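PDB 4GIB: beta-phosphoglucomutase from Clostridium difficile, which probably interconverts beta-D-glucose 1-phosphate and beta-D-glucose 6-phosphate as a magnesium-dependent phosphomutase of the HAD-like superfamily. Local coordinates for residues N132-L137 against K156-A161; A41-M46 against S107-I112. All coordinates share one frame; numbering follows the deposited sequence. Where two conformers were deposited one is given.

Interaction 1 of 2, residues N132-L137 against K156-A161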
ATOM      1  N   ASN A 132     -19.153   6.095 -11.791  1.00 31.87           N
ATOM      2  CA  ASN A 132     -19.780   6.366 -10.487  1.00 33.12           C
ATOM      3  C   ASN A 132     -19.392   5.337  -9.430  1.00 31.25           C
ATOM      4  O   ASN A 132     -20.251   4.750  -8.783  1.00 32.26           O
ATOM      5  CB  ASN A 132     -21.308   6.454 -10.635  1.00 34.35           C
ATOM      6  CG  ASN A 132     -21.752   7.597 -11.570  1.00 40.09           C
ATOM      7  OD1 ASN A 132     -20.952   8.454 -11.956  1.00 46.73           O
ATOM      8  ND2 ASN A 132     -23.028   7.603 -11.933  1.00 43.94           N
ATOM      9  N   ILE A 133     -18.080   5.132  -9.282  1.00 29.21           N
ATOM     10  CA  ILE A 133     -17.512   4.179  -8.342  1.00 27.88           C
ATOM     11  C   ILE A 133     -16.565   4.915  -7.387  1.00 27.36           C
ATOM     12  O   ILE A 133     -15.800   5.771  -7.803  1.00 27.22           O
ATOM     13  CB  ILE A 133     -16.749   3.067  -9.092  1.00 26.30           C
ATOM     14  CG1 ILE A 133     -17.724   2.233  -9.944  1.00 30.68           C
ATOM     15  CG2 ILE A 133     -16.039   2.166  -8.122  1.00 26.73           C
ATOM     16  CD1 ILE A 133     -17.044   1.228 -10.916  1.00 27.12           C
ATOM     17  N   LYS A 134     -16.614   4.569  -6.110  1.00 27.70           N
ATOM     18  CA  LYS A 134     -15.770   5.227  -5.121  1.00 28.03           C
ATOM     19  C   LYS A 134     -14.333   4.764  -5.204  1.00 27.15           C
ATOM     20  O   LYS A 134     -14.036   3.673  -5.694  1.00 28.29           O
ATOM     21  CB  LYS A 134     -16.299   5.003  -3.705  1.00 28.56           C
ATOM     22  CG  LYS A 134     -17.716   5.517  -3.472  1.00 32.60           C
ATOM     23  CD  LYS A 134     -18.021   5.546  -1.980  1.00 37.13           C
ATOM     24  CE  LYS A 134     -19.404   6.099  -1.671  1.00 40.79           C
ATOM     25  NZ  LYS A 134     -20.467   5.118  -1.988  1.00 45.40           N
ATOM     26  N   ILE A 135     -13.440   5.620  -4.729  1.00 25.43           N
ATOM     27  CA  ILE A 135     -12.030   5.348  -4.743  1.00 24.26           C
ATOM     28  C   ILE A 135     -11.475   5.551  -3.335  1.00 25.04           C
ATOM     29  O   ILE A 135     -11.800   6.527  -2.663  1.00 25.50           O
ATOM     30  CB  ILE A 135     -11.316   6.238  -5.776  1.00 24.50           C
ATOM     31  CG1 ILE A 135     -11.752   5.825  -7.194  1.00 25.33           C
ATOM     32  CG2 ILE A 135      -9.822   6.134  -5.609  1.00 19.67           C
ATOM     33  CD1 ILE A 135     -11.118   6.649  -8.392  1.00 22.27           C
ATOM     34  N   GLY A 136     -10.670   4.589  -2.881  1.00 25.37           N
ATOM     35  CA  GLY A 136     -10.061   4.653  -1.567  1.00 24.18           C
ATOM     36  C   GLY A 136      -8.592   4.303  -1.598  1.00 24.39           C
ATOM     37  O   GLY A 136      -8.100   3.706  -2.550  1.00 23.17           O
ATOM     38  N   LEU A 137      -7.879   4.700  -0.556  1.00 24.57           N
ATOM     39  CA  LEU A 137      -6.462   4.365  -0.440  1.00 24.59           C
ATOM     40  C   LEU A 137      -6.294   3.653   0.893  1.00 23.00           C
ATOM     41  O   LEU A 137      -6.753   4.156   1.921  1.00 24.26           O
ATOM     42  CB  LEU A 137      -5.570   5.618  -0.452  1.00 23.80           C
ATOM     43  CG  LEU A 137      -4.044   5.363  -0.401  1.00 22.34           C
ATOM     44  CD1 LEU A 137      -3.445   5.275  -1.793  1.00 13.09           C
ATOM     45  CD2 LEU A 137      -3.320   6.457   0.359  1.00 18.43           C
ATOM     46  N   LYS A 156      -8.839  13.006  -6.068  0.50 31.04           N
ATOM     47  CA  LYS A 156      -9.459  11.843  -6.693  0.50 30.55           C
ATOM     48  C   LYS A 156      -9.923  10.796  -5.664  0.50 30.29           C
ATOM     49  O   LYS A 156     -10.739   9.939  -5.984  0.50 29.99           O
ATOM     50  CB  LYS A 156      -8.479  11.179  -7.668  0.50 30.30           C
ATOM     51  CG  LYS A 156      -8.042  12.048  -8.857  0.50 30.00           C
ATOM     52  CD  LYS A 156      -9.218  12.397  -9.756  0.50 30.61           C
ATOM     53  CE  LYS A 156      -8.795  13.249 -10.951  0.50 31.63           C
ATOM     54  NZ  LYS A 156      -8.206  14.558 -10.541  0.50 33.43           N
ATOM     55  N   PHE A 157      -9.392  10.865  -4.443  1.00 29.92           N
ATOM     56  CA  PHE A 157      -9.708   9.888  -3.382  1.00 30.48           C
ATOM     57  C   PHE A 157     -10.846  10.309  -2.452  1.00 30.80           C
ATOM     58  O   PHE A 157     -10.827  11.383  -1.861  1.00 30.74           O
ATOM     59  CB  PHE A 157      -8.428   9.528  -2.596  1.00 30.04           C
ATOM     60  CG  PHE A 157      -7.403   8.806  -3.442  1.00 30.38           C
ATOM     61  CD1 PHE A 157      -6.575   9.512  -4.302  1.00 32.60           C
ATOM     62  CD2 PHE A 157      -7.316   7.426  -3.433  1.00 30.28           C
ATOM     63  CE1 PHE A 157      -5.657   8.851  -5.114  1.00 32.52           C
ATOM     64  CE2 PHE A 157      -6.400   6.764  -4.236  1.00 27.77           C
ATOM     65  CZ  PHE A 157      -5.572   7.479  -5.079  1.00 28.80           C
ATOM     66  N   ASP A 158     -11.844   9.440  -2.353  1.00 30.79           N
ATOM     67  CA  ASP A 158     -13.038   9.697  -1.540  1.00 31.05           C
ATOM     68  C   ASP A 158     -12.767   9.457  -0.079  1.00 29.86           C
ATOM     69  O   ASP A 158     -13.352  10.117   0.769  1.00 31.49           O
ATOM     70  CB  ASP A 158     -14.189   8.812  -2.025  1.00 31.31           C
ATOM     71  CG  ASP A 158     -14.632   9.177  -3.429  1.00 32.26           C
ATOM     72  OD1 ASP A 158     -14.998  10.350  -3.617  1.00 34.98           O
ATOM     73  OD2 ASP A 158     -14.617   8.310  -4.332  1.00 31.45           O
ATOM     74  N   PHE A 159     -11.869   8.514   0.205  1.00 27.32           N
ATOM     75  CA  PHE A 159     -11.478   8.201   1.567  1.00 26.32           C
ATOM     76  C   PHE A 159     -10.039   7.693   1.620  1.00 24.38           C
ATOM     77  O   PHE A 159      -9.604   6.929   0.769  1.00 23.00           O
ATOM     78  CB  PHE A 159     -12.419   7.153   2.179  1.00 26.64           C
ATOM     79  CG  PHE A 159     -12.152   6.878   3.631  1.00 24.72           C
ATOM     80  CD1 PHE A 159     -12.755   7.645   4.618  1.00 26.45           C
ATOM     81  CD2 PHE A 159     -11.286   5.864   4.019  1.00 24.80           C
ATOM     82  CE1 PHE A 159     -12.503   7.403   5.976  1.00 20.68           C
ATOM     83  CE2 PHE A 159     -11.036   5.613   5.378  1.00 22.60           C
ATOM     84  CZ  PHE A 159     -11.654   6.388   6.353  1.00 20.84           C
ATOM     85  N   ILE A 160      -9.314   8.150   2.628  1.00 24.81           N
ATOM     86  CA  ILE A 160      -7.947   7.751   2.864  1.00 24.47           C
ATOM     87  C   ILE A 160      -7.880   7.162   4.268  1.00 24.86           C
ATOM     88  O   ILE A 160      -8.098   7.868   5.245  1.00 25.14           O
ATOM     89  CB  ILE A 160      -6.998   8.938   2.743  1.00 25.51           C
ATOM     90  CG1 ILE A 160      -7.161   9.581   1.354  1.00 27.94           C
ATOM     91  CG2 ILE A 160      -5.543   8.485   2.985  1.00 22.33           C
ATOM     92  CD1 ILE A 160      -6.406  10.863   1.179  1.00 34.83           C
ATOM     93  N   ALA A 161      -7.617   5.862   4.356  1.00 24.98           N
ATOM     94  CA  ALA A 161      -7.530   5.183   5.644  1.00 25.84           C
ATOM     95  C   ALA A 161      -6.381   5.773   6.422  1.00 25.78           C
ATOM     96  O   ALA A 161      -5.309   5.980   5.890  1.00 27.70           O
ATOM     97  CB  ALA A 161      -7.336   3.662   5.468  1.00 24.93           C
TER
HETATM   98  O   HOH W   1     -14.975   8.359  -7.056  1.00 30.03           O
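Asp158 turns its carboxylate back to the neighbouring strand, where OD2 takes the backbone N-H of Ile135 on its anti lone pair (N to OD2 3.0 Å, 157° at the hydrogen). With CG beside its own backbone N (chi1 -66°), the carboxylate reaches the start of strand 134-137 ahead of the first beta bridge. A water donates to the same OD2 and to Ile133 O, carrying the link two residues further back along the chain. Ile135 O receives Asp158 N at 2.9 Å, approaching from out of the carbonyl plane, and a weak second bond from Phe159 N. The two strands lie at one edge of the parallel sheet of the Rossmann-like HAD core, strand 159-160 outermost, joined by a beta-alpha-beta crossover through helix 144-151. Parallel pairing follows: Leu137 N donates to Phe159 O at 3.1 Å, then Ala161 N donates to Leu137 O at 3.1 Å, almost straight out from the C=O bond. At Gly136 the CA itself lies 3.3 Å from Phe159 O, a CA-H...O contact. The Phe157 ring presents an edge to Gly136 C, while CG2 of Ile135 meets CD2 of Phe157 obliquely at 3.6 Å. Leu137 CG, opposite the backbone N (chi1 -177°), sends CD2 to CG2 of Ile160, 4.0 Å away. Leu148 of helix 144-151 touches Leu137, Phe157 and Ile160, on the face of the sheet to which Leu137 and Ile160 point.

Interaction 2 of 2, residues A41-M46 against S107-I112. With GLY (glycine), chain H.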
ATOM      1  N   ALA A  41       8.886   2.592  -2.079  1.00 22.05           N
ATOM      2  CA  ALA A  41       9.644   1.521  -1.428  1.00 23.45           C
ATOM      3  C   ALA A  41      11.146   1.780  -1.370  1.00 24.05           C
ATOM      4  O   ALA A  41      11.795   1.534  -0.338  1.00 23.54           O
ATOM      5  CB  ALA A  41       9.352   0.163  -2.125  1.00 24.56           C
ATOM      6  N   TYR A  42      11.706   2.292  -2.459  1.00 23.62           N
ATOM      7  CA  TYR A  42      13.127   2.570  -2.456  1.00 25.40           C
ATOM      8  C   TYR A  42      13.460   3.722  -1.501  1.00 24.51           C
ATOM      9  O   TYR A  42      14.505   3.697  -0.830  1.00 22.42           O
ATOM     10  CB  TYR A  42      13.649   2.867  -3.858  1.00 26.10           C
ATOM     11  CG  TYR A  42      15.152   2.801  -3.917  1.00 28.11           C
ATOM     12  CD1 TYR A  42      15.808   1.579  -3.815  1.00 31.32           C
ATOM     13  CD2 TYR A  42      15.919   3.942  -4.083  1.00 31.14           C
ATOM     14  CE1 TYR A  42      17.192   1.498  -3.867  1.00 31.47           C
ATOM     15  CE2 TYR A  42      17.307   3.870  -4.145  1.00 32.72           C
ATOM     16  CZ  TYR A  42      17.932   2.644  -4.040  1.00 28.89           C
ATOM     17  OH  TYR A  42      19.294   2.562  -4.116  1.00 31.66           O
ATOM     18  N   TYR A  43      12.577   4.720  -1.423  1.00 24.44           N
ATOM     19  CA  TYR A  43      12.821   5.863  -0.519  1.00 23.76           C
ATOM     20  C   TYR A  43      12.807   5.409   0.940  1.00 22.33           C
ATOM     21  O   TYR A  43      13.657   5.810   1.715  1.00 23.35           O
ATOM     22  CB  TYR A  43      11.813   6.993  -0.740  1.00 25.34           C
ATOM     23  CG  TYR A  43      11.822   7.566  -2.135  1.00 23.43           C
ATOM     24  CD1 TYR A  43      13.000   8.046  -2.696  1.00 28.49           C
ATOM     25  CD2 TYR A  43      10.645   7.700  -2.867  1.00 25.16           C
ATOM     26  CE1 TYR A  43      13.022   8.589  -3.985  1.00 30.03           C
ATOM     27  CE2 TYR A  43      10.654   8.262  -4.158  1.00 27.64           C
ATOM     28  CZ  TYR A  43      11.850   8.696  -4.703  1.00 29.72           C
ATOM     29  OH  TYR A  43      11.893   9.242  -5.964  1.00 40.35           O
ATOM     30  N   HIS A  44      11.838   4.571   1.305  1.00 20.60           N
ATOM     31  CA  HIS A  44      11.764   4.014   2.655  1.00 20.10           C
ATOM     32  C   HIS A  44      13.035   3.233   2.958  1.00 20.78           C
ATOM     33  O   HIS A  44      13.603   3.347   4.036  1.00 20.56           O
ATOM     34  CB  HIS A  44      10.581   3.046   2.810  1.00 20.52           C
ATOM     35  CG  HIS A  44       9.252   3.716   2.938  1.00 20.03           C
ATOM     36  ND1 HIS A  44       8.852   4.347   4.094  1.00 21.69           N
ATOM     37  CD2 HIS A  44       8.206   3.804   2.078  1.00 18.95           C
ATOM     38  CE1 HIS A  44       7.633   4.833   3.928  1.00 21.21           C
ATOM     39  NE2 HIS A  44       7.214   4.504   2.719  1.00 18.44           N
ATOM     40  N   TYR A  45      13.463   2.430   1.989  1.00 20.09           N
ATOM     41  CA  TYR A  45      14.663   1.614   2.139  1.00 20.20           C
ATOM     42  C   TYR A  45      15.925   2.448   2.360  1.00 19.89           C
ATOM     43  O   TYR A  45      16.761   2.082   3.159  1.00 20.05           O
ATOM     44  CB  TYR A  45      14.833   0.689   0.946  1.00 18.46           C
ATOM     45  CG  TYR A  45      16.216   0.127   0.833  1.00 25.28           C
ATOM     46  CD1 TYR A  45      16.639  -0.918   1.654  1.00 27.61           C
ATOM     47  CD2 TYR A  45      17.114   0.640  -0.088  1.00 25.73           C
ATOM     48  CE1 TYR A  45      17.928  -1.426   1.556  1.00 30.78           C
ATOM     49  CE2 TYR A  45      18.406   0.125  -0.198  1.00 30.91           C
ATOM     50  CZ  TYR A  45      18.802  -0.912   0.621  1.00 30.50           C
ATOM     51  OH  TYR A  45      20.094  -1.413   0.519  1.00 31.89           O
ATOM     52  N   MET A  46      16.068   3.541   1.626  1.00 20.85           N
ATOM     53  CA  MET A  46      17.208   4.437   1.800  1.00 22.27           C
ATOM     54  C   MET A  46      17.179   5.038   3.199  1.00 22.77           C
ATOM     55  O   MET A  46      18.226   5.163   3.853  1.00 22.18           O
ATOM     56  CB  MET A  46      17.184   5.562   0.755  1.00 22.84           C
ATOM     57  CG  MET A  46      17.572   5.112  -0.636  1.00 27.14           C
ATOM     58  SD  MET A  46      17.583   6.440  -1.849  1.00 34.88           S
ATOM     59  CE  MET A  46      15.846   6.723  -2.088  1.00 33.34           C
ATOM     60  N   SER A 107      12.035  14.084   3.556  1.00 25.09           N
ATOM     61  CA  SER A 107      12.906  14.900   2.753  1.00 24.96           C
ATOM     62  C   SER A 107      13.045  14.310   1.356  1.00 21.80           C
ATOM     63  O   SER A 107      13.158  15.028   0.379  1.00 22.21           O
ATOM     64  CB  SER A 107      14.269  14.998   3.428  1.00 26.40           C
ATOM     65  OG  SER A 107      15.145  15.734   2.621  1.00 31.09           O
ATOM     66  N   LEU A 108      13.054  12.992   1.262  1.00 22.35           N
ATOM     67  CA  LEU A 108      13.166  12.332  -0.046  1.00 20.95           C
ATOM     68  C   LEU A 108      11.887  12.450  -0.838  1.00 20.60           C
ATOM     69  O   LEU A 108      11.928  12.810  -2.000  1.00 23.29           O
ATOM     70  CB  LEU A 108      13.544  10.861   0.114  1.00 20.88           C
ATOM     71  CG  LEU A 108      14.918  10.603   0.751  1.00 22.59           C
ATOM     72  CD1 LEU A 108      15.107   9.122   0.977  1.00 22.49           C
ATOM     73  CD2 LEU A 108      16.042  11.173  -0.112  1.00 20.92           C
ATOM     74  N   ILE A 109      10.741  12.183  -0.216  1.00 21.77           N
ATOM     75  CA  ILE A 109       9.461  12.222  -0.959  1.00 23.73           C
ATOM     76  C   ILE A 109       8.968  13.616  -1.301  1.00 25.28           C
ATOM     77  O   ILE A 109       8.081  13.765  -2.138  1.00 25.96           O
ATOM     78  CB  ILE A 109       8.322  11.448  -0.263  1.00 24.43           C
ATOM     79  CG1 ILE A 109       8.049  12.006   1.134  1.00 23.93           C
ATOM     80  CG2 ILE A 109       8.660   9.961  -0.221  1.00 24.67           C
ATOM     81  CD1 ILE A 109       6.902  11.338   1.827  1.00 28.54           C
ATOM     82  N   ASP A 110       9.525  14.639  -0.667  1.00 26.28           N
ATOM     83  CA  ASP A 110       9.127  15.988  -0.997  1.00 28.95           C
ATOM     84  C   ASP A 110       9.539  16.381  -2.434  1.00 27.99           C
ATOM     85  O   ASP A 110       9.087  17.400  -2.937  1.00 27.21           O
ATOM     86  CB  ASP A 110       9.582  16.984   0.075  1.00 32.02           C
ATOM     87  CG  ASP A 110       8.715  16.894   1.373  1.00 39.68           C
ATOM     88  OD1 ASP A 110       7.975  15.886   1.558  1.00 42.31           O
ATOM     89  OD2 ASP A 110       8.773  17.830   2.206  1.00 49.52           O
ATOM     90  N   GLU A 111      10.328  15.535  -3.108  1.00 25.87           N
ATOM     91  CA  GLU A 111      10.707  15.778  -4.512  1.00 26.74           C
ATOM     92  C   GLU A 111       9.817  15.022  -5.519  1.00 26.64           C
ATOM     93  O   GLU A 111      10.079  15.034  -6.716  1.00 27.30           O
ATOM     94  CB  GLU A 111      12.180  15.417  -4.750  1.00 26.42           C
ATOM     95  CG  GLU A 111      13.141  16.129  -3.801  1.00 30.63           C
ATOM     96  CD  GLU A 111      12.902  17.630  -3.747  1.00 33.71           C
ATOM     97  OE1 GLU A 111      12.593  18.224  -4.797  1.00 35.52           O
ATOM     98  OE2 GLU A 111      13.031  18.212  -2.655  1.00 37.37           O
ATOM     99  N   ILE A 112       8.782  14.355  -5.039  1.00 26.32           N
ATOM    100  CA  ILE A 112       7.858  13.647  -5.927  1.00 27.51           C
ATOM    101  C   ILE A 112       6.922  14.661  -6.615  1.00 26.93           C
ATOM    102  O   ILE A 112       6.550  15.671  -6.012  1.00 26.40           O
ATOM    103  CB  ILE A 112       7.051  12.578  -5.135  1.00 27.44           C
ATOM    104  CG1 ILE A 112       8.013  11.527  -4.536  1.00 29.21           C
ATOM    105  CG2 ILE A 112       6.057  11.896  -6.024  1.00 32.39           C
ATOM    106  CD1 ILE A 112       7.334  10.476  -3.634  1.00 29.83           C
TER
HETATM  107  N   GLY H 306      13.352   2.558  -8.076  1.00 54.72           N
HETATM  108  CA  GLY H 306      14.533   2.794  -8.960  1.00 54.18           C
HETATM  109  C   GLY H 306      15.826   2.276  -8.355  1.00 54.03           C
HETATM  110  O   GLY H 306      16.463   1.366  -8.890  1.00 54.16           O
HETATM  111  OXT GLY H 306      16.282   2.743  -7.309  1.00 53.39           O
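Tyr43 meets three aliphatic side chains of 107-112 around its ring, all of them oblique to it: CD1 lies 4.0 Å from CB of Leu108, CD2 touches CG2 of Ile109, and CE2 touches CD1 of Ile112. The adjacent Tyr42 ring, which faces another way, carries a bound glycine over one face, with the carboxylate atom OXT of the ligand 3.3 Å above the plane and over the ring centre. These tyrosines belong to helix 41-53, and their neighbour is the C-terminal end of helix 91-109; both helices are part of the alpha-helical cap that, in this HAD family, sits over the Rossmann-like core. The chain leaves the second helix through a type I beta turn from Ile109 to Ile112, closed by Ile112 N to Ile109 O at 3.0 Å. That turn brings Ile112 round to the same ring that Leu108 and Ile109 contact from the helix. In Ile109, CG1 takes the crowded position between backbone N and carbonyl carbon (chi1 59°), which leaves CG2 to meet the tyrosine. No hydrogen bond crosses between the segments, and the packing is apolar. Beside the contact, His44 stacks on Tyr105 and its ND1 is hydrogen-bonded to Lys101 NZ, Lys101 being a predicted substrate-binding residue; Ala41 N is hydrogen-bonded to OD1 of Asp34, the predicted proton donor/acceptor. One turn on from Tyr43, the Met46 chain bends at its last torsion (chi3 -73°) and puts CE 4.0 Å from CD1 of Leu108, the methyl that also lies 3.7 Å from Tyr43 O.

Interaction 2 lies in the helical cap and interaction 1 at one edge of the parallel sheet of the core, with centres 24 Å apart and nearest atoms about 11 Å apart, so they do not touch. Along the chain they come in series: 41-46 and 107-112 close before 132-137 begins, with helix 121-130 between. Helix 144-151 links them, since Leu148 packs on the strand pair of interaction 1 while Asn146, Val147 and Leu151 touch Ile109 and Ile112 of interaction 2. Predicted substrate-binding residues lie near both: Leu33 and Ser139 near Leu137, Asn143 near Ile109, consistent with an active site between core and cap.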